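PDB 3HIN: putative 3-hydroxybutyryl-CoA dehydratase from Rhodopseudomonas palustris, which probably acts as a lyase of the enoyl-CoA hydratase/isomerase family, catalysing the reversible removal of water from short-chain 3-hydroxyacyl-CoA thioesters. Local coordinates for residues P108-L113 with N206-N211; V156-L161 with H185-Y190; Q210-T215 with D248-T253; L223-E228 with L235-L240. All coordinates share one frame; numbering follows the deposited sequence.

Interaction 1. Residues P108-L113 with N206-N211; sequences PVIAAL and NRVAQN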
loop_
_atom_site.group_PDB
_atom_site.type_symbol
_atom_site.label_atom_id
_atom_site.label_comp_id
_atom_site.label_asym_id
_atom_site.label_seq_id
_atom_site.Cartn_x
_atom_site.Cartn_y
_atom_site.Cartn_z
ATOM N N PRO A 108 13.126 -4.419 24.155
ATOM C CA PRO A 108 13.511 -5.180 22.949
ATOM C C PRO A 108 13.216 -6.676 23.068
ATOM O O PRO A 108 13.359 -7.264 24.144
ATOM C CB PRO A 108 15.006 -4.998 22.847
ATOM C CG PRO A 108 15.426 -4.066 23.982
ATOM C CD PRO A 108 14.241 -3.639 24.749
ATOM N N VAL A 109 12.867 -7.263 21.928
ATOM C CA VAL A 109 12.603 -8.695 21.822
ATOM C C VAL A 109 13.706 -9.372 21.018
ATOM O O VAL A 109 14.043 -8.938 19.890
ATOM C CB VAL A 109 11.283 -8.927 21.144
ATOM C CG1 VAL A 109 10.972 -10.429 21.047
ATOM C CG2 VAL A 109 10.182 -8.188 21.898
ATOM N N ILE A 110 14.263 -10.440 21.604
ATOM C CA ILE A 110 15.314 -11.187 20.977
ATOM C C ILE A 110 14.776 -12.581 20.688
ATOM O O ILE A 110 14.260 -13.220 21.588
ATOM C CB ILE A 110 16.604 -11.249 21.921
ATOM C CG1 ILE A 110 17.067 -9.823 22.290
ATOM C CG2 ILE A 110 17.775 -12.037 21.262
ATOM C CD1 ILE A 110 17.041 -9.556 23.744
ATOM N N ALA A 111 14.952 -13.075 19.473
ATOM C CA ALA A 111 14.532 -14.448 19.140
ATOM C C ALA A 111 15.766 -15.360 19.033
ATOM O O ALA A 111 16.725 -15.031 18.320
ATOM C CB ALA A 111 13.755 -14.436 17.816
ATOM N N ALA A 112 15.759 -16.472 19.762
ATOM C CA ALA A 112 16.829 -17.425 19.729
ATOM C C ALA A 112 16.442 -18.461 18.710
ATOM O O ALA A 112 15.423 -19.143 18.897
ATOM C CB ALA A 112 17.033 -18.040 21.168
ATOM N N LEU A 113 17.164 -18.534 17.585
ATOM C CA LEU A 113 16.759 -19.422 16.483
ATOM C C LEU A 113 17.573 -20.730 16.404
ATOM O O LEU A 113 18.777 -20.734 16.556
ATOM C CB LEU A 113 16.793 -18.670 15.159
ATOM C CG LEU A 113 16.123 -17.287 15.179
ATOM C CD1 LEU A 113 16.293 -16.688 13.788
ATOM C CD2 LEU A 113 14.651 -17.376 15.531
ATOM N N ASN A 206 20.160 -9.417 28.927
ATOM C CA ASN A 206 20.790 -8.731 30.086
ATOM C C ASN A 206 21.485 -7.416 29.711
ATOM O O ASN A 206 21.477 -6.442 30.520
ATOM C CB ASN A 206 21.785 -9.646 30.872
ATOM C CG ASN A 206 21.079 -10.786 31.575
ATOM O OD1 ASN A 206 21.470 -11.959 31.436
ATOM N ND2 ASN A 206 19.997 -10.451 32.314
ATOM N N ARG A 207 22.058 -7.372 28.498
ATOM C CA ARG A 207 22.762 -6.155 28.030
ATOM C C ARG A 207 21.793 -5.007 27.683
ATOM O O ARG A 207 21.945 -3.904 28.215
ATOM C CB ARG A 207 23.795 -6.474 26.907
ATOM C CG ARG A 207 24.328 -5.256 26.134
ATOM C CD ARG A 207 25.249 -4.401 27.066
ATOM N NE ARG A 207 25.675 -3.191 26.379
ATOM C CZ ARG A 207 24.913 -2.114 26.154
ATOM N NH1 ARG A 207 23.674 -2.079 26.583
ATOM N NH2 ARG A 207 25.404 -1.045 25.514
ATOM N N VAL A 208 20.768 -5.273 26.857
ATOM C CA VAL A 208 19.758 -4.253 26.528
ATOM C C VAL A 208 19.064 -3.801 27.804
ATOM O O VAL A 208 18.623 -2.650 27.924
ATOM C CB VAL A 208 18.721 -4.705 25.432
ATOM C CG1 VAL A 208 19.407 -5.047 24.140
ATOM C CG2 VAL A 208 17.878 -5.927 25.936
ATOM N N ALA A 209 19.027 -4.692 28.787
ATOM C CA ALA A 209 18.366 -4.383 30.080
ATOM C C ALA A 209 18.974 -3.180 30.782
ATOM O O ALA A 209 18.321 -2.561 31.623
ATOM C CB ALA A 209 18.437 -5.581 30.996
ATOM N N GLN A 210 20.221 -2.861 30.436
ATOM C CA GLN A 210 20.936 -1.773 31.065
ATOM C C GLN A 210 20.566 -0.438 30.406
ATOM O O GLN A 210 20.865 0.632 30.955
ATOM C CB GLN A 210 22.417 -1.979 30.855
ATOM C CG GLN A 210 22.957 -3.392 31.177
ATOM C CD GLN A 210 24.471 -3.497 30.950
ATOM O OE1 GLN A 210 25.074 -2.657 30.277
ATOM N NE2 GLN A 210 25.093 -4.506 31.551
ATOM N N ASN A 211 19.940 -0.469 29.229
ATOM C CA ASN A 211 19.621 0.793 28.494
ATOM C C ASN A 211 18.557 1.665 29.210
ATOM O O ASN A 211 17.695 1.141 29.913
ATOM C CB ASN A 211 19.197 0.521 27.020
ATOM C CG ASN A 211 20.323 -0.153 26.212
ATOM O OD1 ASN A 211 21.504 0.075 26.470
ATOM N ND2 ASN A 211 19.970 -0.937 25.227
#
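P108 and V208 bring their CA atoms to 7.3 Å where the chain enters strand 109-113, on one side, and helix 197-208 gives way to the type I beta turn V208-N211, on the other. Both belong to the crotonase fold, in which helices cover the central beta sheet. The contact is made by three apolar side chains. The P108 ring and the V208 isopropyl group reach toward each other, ring carbon CG against the branch: P108 CG lies 3.6 Å from V208 CG2 and 3.7 Å from V208 CB. V208 CG2 sits between its own backbone N and carbonyl carbon (chi1 -60°), and from there it also faces I110, whose CD1 approaches it at 4.3 Å. One methyl thus meets both the ring at the strand entrance and the side chain of I110, the second residue of the strand, which points to the same helix end. V109, between them, points the other way, onto V62 and I64 of strand 61-66. R207, in the last turn of the helix, donates through NH1 to N211 OD1 (3.1 Å), with the oxygen in the guanidinium plane; the turn itself is closed by N211 N to V208 O (2.9 Å). P108 is covered further by N216 and L220 of helix 213-228, and I110 by A201. This part of the sheet-to-helix packing therefore rests on dispersion and the burial of P108 and I110, while the turn bond and the R207-N211 pair brace the helix end that presents V208.

Interaction 2. Residues V156-L161 with H185-Y190; sequences VRLPRL and HGFSQY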
loop_
_atom_site.group_PDB
_atom_site.type_symbol
_atom_site.label_atom_id
_atom_site.label_comp_id
_atom_site.label_asym_id
_atom_site.label_seq_id
_atom_site.Cartn_x
_atom_site.Cartn_y
_atom_site.Cartn_z
ATOM N N VAL A 156 6.215 -7.844 4.632
ATOM C CA VAL A 156 6.570 -6.446 5.109
ATOM C C VAL A 156 7.895 -6.492 5.839
ATOM O O VAL A 156 8.771 -5.688 5.595
ATOM C CB VAL A 156 5.481 -5.864 6.031
ATOM C CG1 VAL A 156 5.966 -4.594 6.805
ATOM C CG2 VAL A 156 4.244 -5.603 5.189
ATOM N N ARG A 157 8.049 -7.423 6.763
ATOM C CA ARG A 157 9.233 -7.413 7.632
ATOM C C ARG A 157 10.407 -8.045 6.957
ATOM O O ARG A 157 11.536 -7.588 7.109
ATOM C CB ARG A 157 8.957 -8.166 8.933
ATOM C CG ARG A 157 7.867 -7.460 9.713
ATOM C CD ARG A 157 7.852 -8.044 11.181
ATOM N NE ARG A 157 6.816 -7.317 11.905
ATOM C CZ ARG A 157 5.524 -7.685 11.954
ATOM N NH1 ARG A 157 5.087 -8.851 11.402
ATOM N NH2 ARG A 157 4.681 -6.908 12.610
ATOM N N LEU A 158 10.183 -9.114 6.231
ATOM C CA LEU A 158 11.345 -9.845 5.710
ATOM C C LEU A 158 12.122 -9.071 4.607
ATOM O O LEU A 158 13.360 -8.987 4.662
ATOM C CB LEU A 158 10.953 -11.219 5.198
ATOM C CG LEU A 158 12.153 -12.068 4.725
ATOM C CD1 LEU A 158 13.160 -12.358 5.818
ATOM C CD2 LEU A 158 11.698 -13.494 4.181
ATOM N N PRO A 159 11.422 -8.497 3.617
ATOM C CA PRO A 159 12.220 -7.786 2.646
ATOM C C PRO A 159 13.053 -6.719 3.297
ATOM O O PRO A 159 14.054 -6.339 2.747
ATOM C CB PRO A 159 11.169 -7.082 1.746
ATOM C CG PRO A 159 9.966 -7.868 1.855
ATOM C CD PRO A 159 9.981 -8.415 3.330
ATOM N N ARG A 160 12.632 -6.179 4.443
ATOM C CA ARG A 160 13.469 -5.124 5.078
ATOM C C ARG A 160 14.755 -5.758 5.630
ATOM O O ARG A 160 15.725 -5.076 5.811
ATOM C CB ARG A 160 12.768 -4.392 6.207
ATOM C CG ARG A 160 11.650 -3.453 5.696
ATOM C CD ARG A 160 10.620 -3.127 6.850
ATOM N NE ARG A 160 9.856 -1.936 6.518
ATOM C CZ ARG A 160 8.930 -1.841 5.569
ATOM N NH1 ARG A 160 8.301 -0.665 5.324
ATOM N NH2 ARG A 160 8.550 -2.913 4.928
ATOM N N LEU A 161 14.724 -7.064 5.912
ATOM C CA LEU A 161 15.911 -7.732 6.399
ATOM C C LEU A 161 16.816 -8.238 5.263
ATOM O O LEU A 161 18.024 -8.144 5.365
ATOM C CB LEU A 161 15.481 -8.928 7.319
ATOM C CG LEU A 161 14.701 -8.513 8.572
ATOM C CD1 LEU A 161 14.413 -9.740 9.498
ATOM C CD2 LEU A 161 15.609 -7.468 9.382
ATOM N N HIS A 185 22.925 -12.969 4.667
ATOM C CA HIS A 185 21.870 -12.342 3.832
ATOM C C HIS A 185 20.955 -11.452 4.617
ATOM O O HIS A 185 20.169 -10.693 4.005
ATOM C CB HIS A 185 21.018 -13.350 3.068
ATOM C CG HIS A 185 21.797 -14.293 2.214
ATOM N ND1 HIS A 185 22.657 -13.862 1.222
ATOM C CD2 HIS A 185 21.804 -15.654 2.157
ATOM C CE1 HIS A 185 23.179 -14.911 0.599
ATOM N NE2 HIS A 185 22.688 -16.013 1.153
ATOM N N GLY A 186 21.035 -11.530 5.961
ATOM C CA GLY A 186 20.282 -10.599 6.788
ATOM C C GLY A 186 19.237 -11.227 7.694
ATOM O O GLY A 186 18.502 -10.514 8.330
ATOM N N PHE A 187 19.180 -12.558 7.761
ATOM C CA PHE A 187 18.175 -13.206 8.545
ATOM C C PHE A 187 18.401 -12.984 10.028
ATOM O O PHE A 187 17.428 -12.918 10.793
ATOM C CB PHE A 187 18.104 -14.696 8.253
ATOM C CG PHE A 187 17.552 -15.018 6.870
ATOM C CD1 PHE A 187 16.229 -15.391 6.716
ATOM C CD2 PHE A 187 18.352 -14.928 5.744
ATOM C CE1 PHE A 187 15.703 -15.729 5.463
ATOM C CE2 PHE A 187 17.858 -15.268 4.506
ATOM C CZ PHE A 187 16.509 -15.629 4.352
ATOM N N SER A 188 19.672 -12.934 10.447
ATOM C CA SER A 188 19.973 -12.736 11.842
ATOM C C SER A 188 21.126 -11.781 12.009
ATOM O O SER A 188 22.050 -11.727 11.180
ATOM C CB SER A 188 20.300 -14.060 12.545
ATOM O OG SER A 188 21.571 -14.635 12.117
ATOM N N GLN A 189 21.167 -11.066 13.102
ATOM C CA GLN A 189 22.307 -10.231 13.329
ATOM C C GLN A 189 23.401 -11.026 13.968
ATOM O O GLN A 189 24.527 -10.651 13.917
ATOM C CB GLN A 189 21.952 -9.077 14.223
ATOM C CG GLN A 189 20.943 -8.205 13.665
ATOM C CD GLN A 189 19.640 -8.418 14.284
ATOM O OE1 GLN A 189 19.258 -9.523 14.551
ATOM N NE2 GLN A 189 18.943 -7.357 14.526
ATOM N N TYR A 190 23.062 -12.147 14.562
ATOM C CA TYR A 190 24.118 -12.949 15.173
ATOM C C TYR A 190 24.111 -14.409 14.686
ATOM O O TYR A 190 23.067 -14.985 14.522
ATOM C CB TYR A 190 23.972 -12.981 16.699
ATOM C CG TYR A 190 24.141 -11.635 17.376
ATOM C CD1 TYR A 190 25.404 -11.238 17.869
ATOM C CD2 TYR A 190 23.062 -10.755 17.537
ATOM C CE1 TYR A 190 25.579 -9.996 18.491
ATOM C CE2 TYR A 190 23.246 -9.497 18.175
ATOM C CZ TYR A 190 24.487 -9.138 18.612
ATOM O OH TYR A 190 24.685 -7.898 19.190
HETATM O O HOH W 1 19.592 -7.911 8.154
#
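The F187 ring and L158 meet obliquely, L158 CD1 lying 4.2 Å from F187 CE1, while Y139 stacks on the same ring and Y177 meets it with the planes about 50° apart. The H185 imidazole also meets Y177, so an aromatic cluster backs this part of the crotonase fold, where helix 154-162 packs against the loop between helix 179-185 and strand 190-192. F187 CB points away from the helix, but the ring swings back toward it; L158, with CG trans to its backbone N (chi1 -176°), extends its CD1 branch to meet the ring. Here M167 and C126 also touch L158, and M170 touches F187. The backbones come closest at L161 and G186, with CA atoms 5.2 Å apart. G186 leaves the preceding helix with positive phi (118°), and having no side chain it can pass this near to L161. There L161 CB rests on G186 O at 3.6 Å, and two acceptors, L161 O and H185 O, come as near as 3.6 Å. A water links the two segments, donating to L161 O at 3.2 Å and to G186 O at 2.8 Å.

Interaction 3. Residues Q210-T215 with D248-T253; sequences QNAPLT and DQEAKT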
loop_
_atom_site.group_PDB
_atom_site.type_symbol
_atom_site.label_atom_id
_atom_site.label_comp_id
_atom_site.label_asym_id
_atom_site.label_seq_id
_atom_site.Cartn_x
_atom_site.Cartn_y
_atom_site.Cartn_z
ATOM N N GLN A 210 20.221 -2.861 30.436
ATOM C CA GLN A 210 20.936 -1.773 31.065
ATOM C C GLN A 210 20.566 -0.438 30.406
ATOM O O GLN A 210 20.865 0.632 30.955
ATOM C CB GLN A 210 22.417 -1.979 30.855
ATOM C CG GLN A 210 22.957 -3.392 31.177
ATOM C CD GLN A 210 24.471 -3.497 30.950
ATOM O OE1 GLN A 210 25.074 -2.657 30.277
ATOM N NE2 GLN A 210 25.093 -4.506 31.551
ATOM N N ASN A 211 19.940 -0.469 29.229
ATOM C CA ASN A 211 19.621 0.793 28.494
ATOM C C ASN A 211 18.557 1.665 29.210
ATOM O O ASN A 211 17.695 1.141 29.913
ATOM C CB ASN A 211 19.197 0.521 27.020
ATOM C CG ASN A 211 20.323 -0.153 26.212
ATOM O OD1 ASN A 211 21.504 0.075 26.470
ATOM N ND2 ASN A 211 19.970 -0.937 25.227
ATOM N N ALA A 212 18.658 2.985 29.044
ATOM C CA ALA A 212 17.594 3.925 29.476
ATOM C C ALA A 212 16.338 3.691 28.625
ATOM O O ALA A 212 16.431 3.331 27.451
ATOM C CB ALA A 212 18.079 5.402 29.334
ATOM N N PRO A 213 15.155 3.883 29.208
ATOM C CA PRO A 213 13.888 3.566 28.527
ATOM C C PRO A 213 13.716 4.349 27.227
ATOM O O PRO A 213 13.156 3.816 26.243
ATOM C CB PRO A 213 12.828 4.005 29.561
ATOM C CG PRO A 213 13.511 3.814 30.850
ATOM C CD PRO A 213 14.925 4.309 30.597
ATOM N N LEU A 214 14.193 5.601 27.237
ATOM C CA LEU A 214 14.080 6.459 26.069
ATOM C C LEU A 214 15.050 6.006 24.962
ATOM O O LEU A 214 14.889 6.371 23.783
ATOM C CB LEU A 214 14.298 7.924 26.457
ATOM C CG LEU A 214 13.261 8.933 25.967
ATOM C CD1 LEU A 214 11.820 8.443 26.205
ATOM C CD2 LEU A 214 13.490 10.252 26.617
ATOM N N THR A 215 16.073 5.224 25.319
ATOM C CA THR A 215 16.901 4.667 24.284
ATOM C C THR A 215 16.097 3.568 23.604
ATOM O O THR A 215 15.985 3.580 22.404
ATOM C CB THR A 215 18.253 4.151 24.808
ATOM O OG1 THR A 215 19.091 5.279 25.030
ATOM C CG2 THR A 215 18.947 3.259 23.742
ATOM N N ASP A 248 16.701 14.272 28.876
ATOM C CA ASP A 248 16.072 13.468 29.911
ATOM C C ASP A 248 16.956 13.142 31.145
ATOM O O ASP A 248 18.174 12.873 30.992
ATOM C CB ASP A 248 15.638 12.163 29.298
ATOM C CG ASP A 248 14.861 11.309 30.250
ATOM O OD1 ASP A 248 13.624 11.316 30.113
ATOM O OD2 ASP A 248 15.464 10.644 31.134
ATOM N N GLN A 249 16.339 13.098 32.345
ATOM C CA GLN A 249 17.113 12.955 33.584
ATOM C C GLN A 249 18.000 11.716 33.627
ATOM O O GLN A 249 19.147 11.809 34.087
ATOM C CB GLN A 249 16.256 13.097 34.853
ATOM C CG GLN A 249 17.085 13.528 36.085
ATOM C CD GLN A 249 17.798 14.927 35.905
ATOM O OE1 GLN A 249 17.185 15.898 35.435
ATOM N NE2 GLN A 249 19.082 14.998 36.262
ATOM N N GLU A 250 17.499 10.575 33.150
ATOM C CA GLU A 250 18.321 9.351 33.042
ATOM C C GLU A 250 19.579 9.546 32.177
ATOM O O GLU A 250 20.666 9.030 32.537
ATOM C CB GLU A 250 17.527 8.130 32.525
ATOM C CG GLU A 250 18.382 6.797 32.506
ATOM C CD GLU A 250 19.068 6.459 33.876
ATOM O OE1 GLU A 250 18.472 6.752 34.938
ATOM O OE2 GLU A 250 20.201 5.896 33.904
ATOM N N ALA A 251 19.440 10.250 31.035
ATOM C CA ALA A 251 20.611 10.606 30.216
ATOM C C ALA A 251 21.636 11.512 30.948
ATOM O O ALA A 251 22.839 11.297 30.820
ATOM C CB ALA A 251 20.188 11.217 28.866
ATOM N N LYS A 252 21.169 12.477 31.714
ATOM C CA LYS A 252 22.047 13.413 32.396
ATOM C C LYS A 252 22.785 12.756 33.527
ATOM O O LYS A 252 23.884 13.090 33.854
ATOM C CB LYS A 252 21.233 14.562 32.954
ATOM C CG LYS A 252 20.748 15.529 31.941
ATOM C CD LYS A 252 19.513 16.204 32.408
ATOM C CE LYS A 252 19.321 17.511 31.721
ATOM N NZ LYS A 252 18.218 18.224 32.381
ATOM N N THR A 253 22.124 11.809 34.120
ATOM C CA THR A 253 22.630 11.077 35.259
ATOM C C THR A 253 23.809 10.251 34.778
ATOM O O THR A 253 24.863 10.260 35.398
ATOM C CB THR A 253 21.536 10.183 35.882
ATOM O OG1 THR A 253 20.532 11.010 36.485
ATOM C CG2 THR A 253 22.118 9.290 36.939
#
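A small surface contact joins A212 and L214, at the start of helix 213-228, to E250 and D248, at the start of helix 249-265. It brings together two helix N-termini in the C-terminal helical part of the crotonase fold, its centre about 23 Å from the centre of the chain. A212 holds the N-cap position of one helix and D248 that of the other. The tightest touch is between A212 CB and E250 CG, at 3.5 Å, and the CA atoms of these two residues are 6.5 Å apart. E250 sends CG trans to its backbone N (chi1 -176°) toward the alanine, then bends at chi2, so the methylene lies against A212 while the carboxylate turns off to another partner. That partner is R254, one turn further along helix 249-265, whose NE makes a salt bridge with E250 OE2. The same arginine donates through NH2 to Q210 O, adding a polar tie between the helix and the loop before A212. On the other flank L214 crosses D248 at a slant, its CD2 methyl 3.7 Å from D248 OD1 and 3.9 Å from D248 CB. This is an apolar methyl alongside a carboxylate, without a polar bond between them. D248 uses its other oxygen for its own helix. With CG trans to its backbone N, D248 turns its carboxylate to the open end of the helix, where OD2 caps it: E250 N donates to D248 OD2 at 2.9 Å, meeting the oxygen on its anti side, 22° out of the carboxylate plane.

Interaction 4. Residues L223-E228 with L235-L240; sequences LPMIAE and LLMESL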
loop_
_atom_site.group_PDB
_atom_site.type_symbol
_atom_site.label_atom_id
_atom_site.label_comp_id
_atom_site.label_asym_id
_atom_site.label_seq_id
_atom_site.Cartn_x
_atom_site.Cartn_y
_atom_site.Cartn_z
ATOM N N LEU A 223 13.505 5.023 15.371
ATOM C CA LEU A 223 14.441 4.745 14.324
ATOM C C LEU A 223 13.808 4.149 13.011
ATOM O O LEU A 223 14.088 4.691 11.959
ATOM C CB LEU A 223 15.637 3.897 14.822
ATOM C CG LEU A 223 16.586 3.337 13.756
ATOM C CD1 LEU A 223 17.313 4.476 12.924
ATOM C CD2 LEU A 223 17.681 2.417 14.434
ATOM N N PRO A 224 13.039 3.017 13.065
ATOM C CA PRO A 224 12.436 2.458 11.827
ATOM C C PRO A 224 11.674 3.548 11.062
ATOM O O PRO A 224 11.840 3.650 9.820
ATOM C CB PRO A 224 11.438 1.378 12.350
ATOM C CG PRO A 224 12.105 0.892 13.587
ATOM C CD PRO A 224 12.668 2.194 14.244
ATOM N N MET A 225 10.907 4.370 11.783
ATOM C CA MET A 225 10.120 5.407 11.103
ATOM C C MET A 225 11.003 6.464 10.449
ATOM O O MET A 225 10.721 6.933 9.300
ATOM C CB MET A 225 9.141 6.102 12.040
ATOM C CG MET A 225 8.033 5.132 12.623
ATOM S SD MET A 225 6.927 6.023 13.717
ATOM C CE MET A 225 6.285 4.619 14.661
ATOM N N ILE A 226 11.990 6.916 11.181
ATOM C CA ILE A 226 12.911 7.910 10.628
ATOM C C ILE A 226 13.586 7.342 9.369
ATOM O O ILE A 226 13.691 8.024 8.331
ATOM C CB ILE A 226 14.033 8.243 11.656
ATOM C CG1 ILE A 226 13.445 9.049 12.840
ATOM C CG2 ILE A 226 15.204 9.032 10.940
ATOM C CD1 ILE A 226 14.451 9.170 14.078
ATOM N N ALA A 227 14.032 6.087 9.430
ATOM C CA ALA A 227 14.834 5.520 8.348
ATOM C C ALA A 227 14.015 5.370 7.056
ATOM O O ALA A 227 14.555 5.519 6.012
ATOM C CB ALA A 227 15.495 4.195 8.790
ATOM N N GLU A 228 12.704 5.184 7.145
ATOM C CA GLU A 228 11.862 5.000 5.962
ATOM C C GLU A 228 11.198 6.311 5.540
ATOM O O GLU A 228 10.578 6.407 4.481
ATOM C CB GLU A 228 10.783 3.965 6.234
ATOM C CG GLU A 228 11.285 2.487 6.398
ATOM C CD GLU A 228 10.268 1.589 7.262
ATOM O OE1 GLU A 228 9.075 1.964 7.444
ATOM O OE2 GLU A 228 10.676 0.526 7.790
ATOM N N LEU A 235 15.328 13.476 8.975
ATOM C CA LEU A 235 16.401 14.179 9.606
ATOM C C LEU A 235 15.871 15.100 10.710
ATOM O O LEU A 235 16.499 15.219 11.806
ATOM C CB LEU A 235 17.097 15.025 8.574
ATOM C CG LEU A 235 18.473 14.794 7.938
ATOM C CD1 LEU A 235 19.070 13.577 8.053
ATOM C CD2 LEU A 235 18.567 15.330 6.490
ATOM N N LEU A 236 14.823 15.862 10.403
ATOM C CA LEU A 236 14.274 16.715 11.445
ATOM C C LEU A 236 13.758 15.867 12.665
ATOM O O LEU A 236 13.951 16.232 13.844
ATOM C CB LEU A 236 13.172 17.642 10.882
ATOM C CG LEU A 236 12.421 18.542 11.868
ATOM C CD1 LEU A 236 13.425 19.336 12.720
ATOM C CD2 LEU A 236 11.475 19.518 11.059
ATOM N N MET A 237 13.152 14.740 12.353
ATOM C CA MET A 237 12.609 13.847 13.331
ATOM C C MET A 237 13.760 13.337 14.191
ATOM O O MET A 237 13.639 13.178 15.409
ATOM C CB MET A 237 11.880 12.702 12.623
ATOM C CG MET A 237 10.906 11.860 13.472
ATOM S SD MET A 237 9.903 10.582 12.602
ATOM C CE MET A 237 9.461 9.615 13.990
ATOM N N GLU A 238 14.895 13.072 13.563
ATOM C CA GLU A 238 16.072 12.641 14.347
ATOM C C GLU A 238 16.465 13.733 15.333
ATOM O O GLU A 238 16.714 13.440 16.526
ATOM C CB GLU A 238 17.263 12.290 13.459
ATOM C CG GLU A 238 18.471 11.846 14.229
ATOM C CD GLU A 238 19.712 11.916 13.374
ATOM O OE1 GLU A 238 20.028 10.897 12.684
ATOM O OE2 GLU A 238 20.325 12.989 13.335
ATOM N N SER A 239 16.554 14.961 14.858
ATOM C CA SER A 239 16.990 16.060 15.763
ATOM C C SER A 239 16.032 16.140 16.924
ATOM O O SER A 239 16.437 16.325 18.045
ATOM C CB SER A 239 17.078 17.405 15.064
ATOM O OG SER A 239 18.077 17.334 14.071
ATOM N N LEU A 240 14.755 15.969 16.634
ATOM C CA LEU A 240 13.765 16.012 17.670
ATOM C C LEU A 240 13.865 14.828 18.662
ATOM O O LEU A 240 13.869 15.077 19.879
ATOM C CB LEU A 240 12.364 16.091 17.058
ATOM C CG LEU A 240 11.983 17.419 16.386
ATOM C CD1 LEU A 240 10.739 17.186 15.481
ATOM C CD2 LEU A 240 11.730 18.530 17.420
#
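A helical hairpin places I226 of helix 213-228 against M237 and E238 of helix 231-247, in the C-terminal helical part of the crotonase fold. The two helices are joined by a short connection, and the axes of the 223-228 and 235-240 segments run roughly antiparallel, at 152°, and 9.2 Å apart at closest approach. I226 and M237 form the centre, with CA atoms 6.5 Å from each other and both side chains directed across the gap. The two chains cross at an angle, the isoleucine branch lying across the methionine chain: I226 CG1 packs on its middle, 3.8 Å from M237 CG and 3.9 Å from M237 SD. M237 is extended beyond CG, and this length carries its CE methyl past I226 to M225, where it lies 4.0 Å from M225 CB; the rest of M225 leads away from the hairpin. Toward the other side, I226 reaches over the helix backbone, its CD1 coming to 3.8 Å from E238 CA and 4.2 Å from E238 CB. The aliphatic base of the glutamate thus serves as packing surface. At the end of helix 213-228, E228 makes a salt bridge with R160 of helix 154-162. With van der Waals touches and no polar bond between 223-228 and 235-240, the pairing relies on shape and dispersion, and the pliable thioether of M237 fits itself along a branched isoleucine.

In the fold
Interactions 1, 3 and 4 follow the chain from the crotonase core into its C-terminal helices. Interaction 1 joins the central sheet to helix 197-208, and the loop that leaves this helix leads straight into interaction 3: the two share Q210 and N211, with centres about 17 Å apart. Interactions 3 and 4 use opposite ends of helix 213-228, their centres about 19 Å apart, so this helix meets helix 249-265 near its start and helix 231-247 near its end. Interaction 2 lies within the sequence spanned by interaction 1. It touches interaction 4 through a salt bridge, R160 NE to E228 OE2 at 2.9 Å, which ties helix 154-162 to helix 213-228.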